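Local coordinates for oxidoreductase, NAD-binding/iron-sulfur cluster-binding protein (Nitratireductor pacificus pht-3B, PDB 4RAS) that probably catalyses reductive dehalogenation with the help of cobalamin, which it binds together with two [4Fe-4S] clusters, at residues Ala92-Ile97 with Val197-Arg202; Arg59-Pro64 with Ile152-Ser157. All blocks are in the same frame, centred on the assembly; numbering follows the deposited sequence.

Contact 1 (Ala92-Ile97 with Val197-Arg202); sequences ASMVGI and VAPFLR
With CG anti to the backbone N (chi1 -160°) and the rest of the chain extended, Met94 sends its thioether straight out to the turn Ala198-Leu201, while Leu201, its CG beside its own backbone N (chi1 -41°), brings its two methyls to Met94 and to Ser93 just before the strand. The result is a worked example of one long, extended side chain bridging a strand and a loop whose backbones stay well apart: the closest CA atoms, those of Ser93 and Leu201, are 8.2 Å from each other. The Met94 side chain crosses that of Pro199 at about a right angle, with CE 3.9 Å from Pro199 CG. One bond back, Met94 SD packs against Leu201 CD1 at 4.2 Å and, more loosely, against Ala198 CB at 4.4 Å. The other branch of Leu201 is used separately, CD2 resting 4.1 Å from Ser93 CB. No hydrogen bond passes between the segments, and the polar end of Ser93 is occupied otherwise, since its OG bonds to Gln122 N. Ala198 to Leu201 form a type II turn, which places Phe200 at its third position with a positive phi (73°) and brings Ala198, Pro199 and Leu201 within range of the methionine. Ser93 and Met94 both face Ala120, a classic beta bulge at the start of strand 94-99, an outermost strand of its antiparallel sheet. Leu18 also touches Met94, Leu21 and Leu222 pack on Pro199, and helix 76-89 meets Ala92, Val95 and Ile97. The contact itself packs this edge strand against the loop between strands 195-197 and 205-212.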
loop_
_atom_site.group_PDB
_atom_site.type_symbol
_atom_site.label_atom_id
_atom_site.label_comp_id
_atom_site.label_asym_id
_atom_site.label_seq_id
_atom_site.Cartn_x
_atom_site.Cartn_y
_atom_site.Cartn_z
ATOM N N ALA A 92 4.393 11.987 0.175
ATOM C CA ALA A 92 4.932 13.292 -0.160
ATOM C C ALA A 92 6.445 13.165 -0.141
ATOM O O ALA A 92 6.973 12.477 0.738
ATOM C CB ALA A 92 4.489 14.312 0.888
ATOM N N SER A 93 7.147 13.819 -1.048
ATOM C CA SER A 93 8.616 13.784 -0.990
ATOM C C SER A 93 9.198 14.810 0.040
ATOM O O SER A 93 10.310 14.659 0.525
ATOM C CB SER A 93 9.244 14.076 -2.385
ATOM O OG SER A 93 8.635 13.356 -3.412
ATOM N N MET A 94 8.421 15.830 0.361
ATOM C CA MET A 94 8.927 16.981 1.110
ATOM C C MET A 94 7.729 17.727 1.651
ATOM O O MET A 94 6.725 17.902 0.963
ATOM C CB MET A 94 9.674 17.858 0.121
ATOM C CG MET A 94 10.651 18.826 0.699
ATOM S SD MET A 94 11.851 19.335 -0.550
ATOM C CE MET A 94 12.396 20.744 0.401
ATOM N N VAL A 95 7.815 18.132 2.898
ATOM C CA VAL A 95 6.727 18.830 3.578
ATOM C C VAL A 95 7.173 20.027 4.452
ATOM O O VAL A 95 8.231 20.023 5.002
ATOM C CB VAL A 95 5.965 17.883 4.473
ATOM C CG1 VAL A 95 4.742 18.547 5.001
ATOM C CG2 VAL A 95 5.542 16.687 3.648
ATOM N N GLY A 96 6.347 21.068 4.457
ATOM C CA GLY A 96 6.574 22.234 5.264
ATOM C C GLY A 96 5.267 22.914 5.587
ATOM O O GLY A 96 4.225 22.663 4.939
ATOM N N ILE A 97 5.331 23.853 6.504
ATOM C CA ILE A 97 4.144 24.613 6.910
ATOM C C ILE A 97 4.428 26.090 7.008
ATOM O O ILE A 97 5.468 26.489 7.524
ATOM C CB ILE A 97 3.751 24.178 8.299
ATOM C CG1 ILE A 97 3.225 22.768 8.259
ATOM C CG2 ILE A 97 2.765 25.136 8.908
ATOM C CD1 ILE A 97 3.222 22.083 9.601
ATOM N N VAL A 197 12.850 25.587 -7.650
ATOM C CA VAL A 197 13.855 24.579 -7.559
ATOM C C VAL A 197 13.925 24.123 -6.094
ATOM O O VAL A 197 13.995 24.920 -5.181
ATOM C CB VAL A 197 15.217 25.161 -7.965
ATOM C CG1 VAL A 197 16.346 24.192 -7.584
ATOM C CG2 VAL A 197 15.227 25.463 -9.470
ATOM N N ALA A 198 13.861 22.842 -5.872
ATOM C CA ALA A 198 13.791 22.301 -4.531
ATOM C C ALA A 198 15.021 21.502 -4.269
ATOM O O ALA A 198 15.388 20.661 -5.040
ATOM C CB ALA A 198 12.583 21.417 -4.378
ATOM N N PRO A 199 15.663 21.733 -3.145
ATOM C CA PRO A 199 16.779 20.838 -2.835
ATOM C C PRO A 199 16.367 19.353 -2.927
ATOM O O PRO A 199 15.250 19.007 -2.585
ATOM C CB PRO A 199 17.132 21.223 -1.398
ATOM C CG PRO A 199 15.883 21.834 -0.851
ATOM C CD PRO A 199 15.312 22.581 -2.005
ATOM N N PHE A 200 17.285 18.500 -3.373
ATOM C CA PHE A 200 17.099 17.057 -3.469
ATOM C C PHE A 200 16.180 16.535 -4.571
ATOM O O PHE A 200 16.304 15.385 -4.943
ATOM C CB PHE A 200 16.672 16.379 -2.154
ATOM C CG PHE A 200 17.531 16.724 -0.980
ATOM C CD1 PHE A 200 18.843 16.299 -0.911
ATOM C CD2 PHE A 200 17.012 17.468 0.101
ATOM C CE1 PHE A 200 19.632 16.597 0.207
ATOM C CE2 PHE A 200 17.814 17.766 1.219
ATOM C CZ PHE A 200 19.105 17.337 1.272
ATOM N N LEU A 201 15.246 17.298 -5.043
ATOM C CA LEU A 201 14.314 16.787 -6.033
ATOM C C LEU A 201 14.762 17.250 -7.387
ATOM O O LEU A 201 14.140 18.089 -8.031
ATOM C CB LEU A 201 12.875 17.224 -5.752
ATOM C CG LEU A 201 12.445 17.179 -4.293
ATOM C CD1 LEU A 201 10.990 17.507 -4.203
ATOM C CD2 LEU A 201 12.684 15.829 -3.636
ATOM N N ARG A 202 15.837 16.642 -7.850
ATOM C CA ARG A 202 16.489 17.073 -9.085
ATOM C C ARG A 202 15.635 16.761 -10.289
ATOM O O ARG A 202 15.798 17.417 -11.308
ATOM C CB ARG A 202 17.914 16.493 -9.217
ATOM C CG ARG A 202 18.885 16.991 -8.068
#

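Contact 2 (Arg59-Pro64 with Ile152-Ser157); sequences RFLDGP and IAAILS
Leu61 lays its CD2 methyl over the helix at the Ala153-Ala154 step, 4.0 Å from Ala153 CB and 3.9 Å from Ala154 N. Small residues on a helix let a neighbouring loop come close, and here the CA atoms of Leu61 and Ala154 are only 4.6 Å apart. The first torsion of Leu61, with CG anti to its carbonyl carbon (chi1 -64°), directs the isobutyl group along the helix surface. Phe60 contributes mainly its root and backbone: CB meets Ala154 CB at 4.1 Å, and its carbonyl O sits 3.6 Å from that same methyl. The ring leads away from the helix and instead has Arg59 CB over the centre of one face. One turn further on, Ser157 OG comes within 3.3 Å of Leu61 O without forming a hydrogen bond, because the hydroxyl donates to Ala153 O at 2.7 Å. That oxygen also accepts from Ser157 N, the two donors arriving from opposite faces of the carbonyl plane, so the serine hydroxyl is tied back to its own helix. The carbonyls of Phe60 and Leu61 are bonded by Arg161, a turn further along this helix, through NH2 and NH1 respectively. Beyond them, Asp62 OD1 accepts from Gly63 N. The loop follows helix 47-58 and touches both helix 141-163 and strand 167-171, with Leu61 touching Arg168 and Phe171 and paired through its backbone with Gly169; helix 315-327 meets Phe60 through Pro322 and Asn326, while strand 115-122 packs on Ile152 and Ala153.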
loop_
_atom_site.group_PDB
_atom_site.type_symbol
_atom_site.label_atom_id
_atom_site.label_comp_id
_atom_site.label_asym_id
_atom_site.label_seq_id
_atom_site.Cartn_x
_atom_site.Cartn_y
_atom_site.Cartn_z
ATOM N N ARG A 59 -12.979 16.487 -6.263
ATOM C CA ARG A 59 -14.265 16.566 -5.605
ATOM C C ARG A 59 -14.159 16.454 -4.108
ATOM O O ARG A 59 -15.065 16.848 -3.399
ATOM C CB ARG A 59 -15.178 15.436 -6.088
ATOM C CG ARG A 59 -15.390 15.395 -7.606
ATOM C CD ARG A 59 -16.780 14.887 -8.010
ATOM N NE ARG A 59 -16.920 13.428 -8.087
ATOM C CZ ARG A 59 -17.668 12.647 -7.282
ATOM N NH1 ARG A 59 -17.688 11.318 -7.496
ATOM N NH2 ARG A 59 -18.388 13.150 -6.257
ATOM N N PHE A 60 -13.061 15.926 -3.600
ATOM C CA PHE A 60 -12.937 15.705 -2.190
ATOM C C PHE A 60 -11.922 16.644 -1.553
ATOM O O PHE A 60 -11.478 16.395 -0.473
ATOM C CB PHE A 60 -12.567 14.237 -1.973
ATOM C CG PHE A 60 -13.489 13.310 -2.687
ATOM C CD1 PHE A 60 -14.824 13.294 -2.367
ATOM C CD2 PHE A 60 -13.049 12.503 -3.680
ATOM C CE1 PHE A 60 -15.704 12.484 -3.016
ATOM C CE2 PHE A 60 -13.909 11.680 -4.344
ATOM C CZ PHE A 60 -15.237 11.664 -4.001
ATOM N N LEU A 61 -11.546 17.703 -2.264
ATOM C CA LEU A 61 -10.741 18.742 -1.707
ATOM C C LEU A 61 -11.482 19.507 -0.605
ATOM O O LEU A 61 -10.850 20.121 0.232
ATOM C CB LEU A 61 -10.264 19.728 -2.770
ATOM C CG LEU A 61 -9.357 19.129 -3.809
ATOM C CD1 LEU A 61 -9.036 20.149 -4.894
ATOM C CD2 LEU A 61 -8.079 18.620 -3.183
ATOM N N ASP A 62 -12.792 19.502 -0.638
ATOM C CA ASP A 62 -13.593 20.070 0.448
ATOM C C ASP A 62 -14.684 19.070 0.773
ATOM O O ASP A 62 -14.831 18.086 0.070
ATOM C CB ASP A 62 -14.205 21.434 0.082
ATOM C CG ASP A 62 -14.270 22.436 1.343
ATOM O OD1 ASP A 62 -14.218 21.958 2.529
ATOM O OD2 ASP A 62 -14.384 23.693 1.142
ATOM N N GLY A 63 -15.423 19.305 1.858
ATOM C CA GLY A 63 -16.447 18.416 2.315
ATOM C C GLY A 63 -16.942 18.799 3.670
ATOM O O GLY A 63 -16.588 19.841 4.229
ATOM N N PRO A 64 -17.803 17.974 4.223
ATOM C CA PRO A 64 -18.318 18.296 5.563
ATOM C C PRO A 64 -17.270 18.137 6.705
ATOM O O PRO A 64 -16.349 17.297 6.658
ATOM C CB PRO A 64 -19.481 17.317 5.739
ATOM C CG PRO A 64 -19.174 16.177 4.854
ATOM C CD PRO A 64 -18.184 16.631 3.778
ATOM N N ILE A 152 -3.291 13.255 -2.179
ATOM C CA ILE A 152 -2.781 13.603 -0.865
ATOM C C ILE A 152 -3.484 14.805 -0.233
ATOM O O ILE A 152 -3.801 14.795 0.940
ATOM C CB ILE A 152 -1.282 13.862 -0.929
ATOM C CG1 ILE A 152 -0.552 12.589 -1.351
ATOM C CG2 ILE A 152 -0.759 14.304 0.463
ATOM C CD1 ILE A 152 0.867 12.775 -1.812
ATOM N N ALA A 153 -3.732 15.835 -1.020
ATOM C CA ALA A 153 -4.410 16.998 -0.524
ATOM C C ALA A 153 -5.833 16.696 -0.097
ATOM O O ALA A 153 -6.295 17.211 0.894
ATOM C CB ALA A 153 -4.434 18.072 -1.584
ATOM N N ALA A 154 -6.539 15.864 -0.865
ATOM C CA ALA A 154 -7.864 15.387 -0.468
ATOM C C ALA A 154 -7.841 14.547 0.794
ATOM O O ALA A 154 -8.610 14.794 1.723
ATOM C CB ALA A 154 -8.506 14.613 -1.546
ATOM N N ILE A 155 -6.898 13.624 0.895
ATOM C CA ILE A 155 -6.881 12.793 2.072
ATOM C C ILE A 155 -6.584 13.606 3.319
ATOM O O ILE A 155 -7.237 13.439 4.342
ATOM C CB ILE A 155 -5.899 11.657 1.948
ATOM C CG1 ILE A 155 -6.377 10.744 0.856
ATOM C CG2 ILE A 155 -5.791 10.904 3.280
ATOM C CD1 ILE A 155 -5.393 9.671 0.406
ATOM N N LEU A 156 -5.627 14.507 3.244
ATOM C CA LEU A 156 -5.258 15.248 4.429
ATOM C C LEU A 156 -6.290 16.298 4.829
ATOM O O LEU A 156 -6.518 16.470 5.992
ATOM C CB LEU A 156 -3.900 15.890 4.218
ATOM C CG LEU A 156 -2.709 14.958 4.084
ATOM C CD1 LEU A 156 -1.489 15.767 3.715
ATOM C CD2 LEU A 156 -2.430 14.190 5.337
ATOM N N SER A 157 -6.775 17.101 3.878
ATOM C CA SER A 157 -7.988 17.912 4.043
ATOM C C SER A 157 -8.995 17.167 4.888
ATOM O O SER A 157 -9.499 17.714 5.867
ATOM C CB SER A 157 -8.740 17.947 2.705
ATOM O OG SER A 157 -8.217 18.899 1.899
#

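Contacts 1 and 2 have centres 21 Å apart, yet they meet where Ile152 CD1 packs 4.1 Å from Ala92 N, bringing helix 141-163 against the residues that lead into strand 94-99. Their segments alternate along the chain. Both border the same four-stranded antiparallel sheet: contact 1 involves one outermost strand, 94-99, whereas contact 2 joins a loop paired with the other outermost strand, 167-171, to a helix packed on strand 115-122. Neither contact reaches the cobalamin or the iron-sulfur clusters; both belong to the packing of this sheet with its helices and loops.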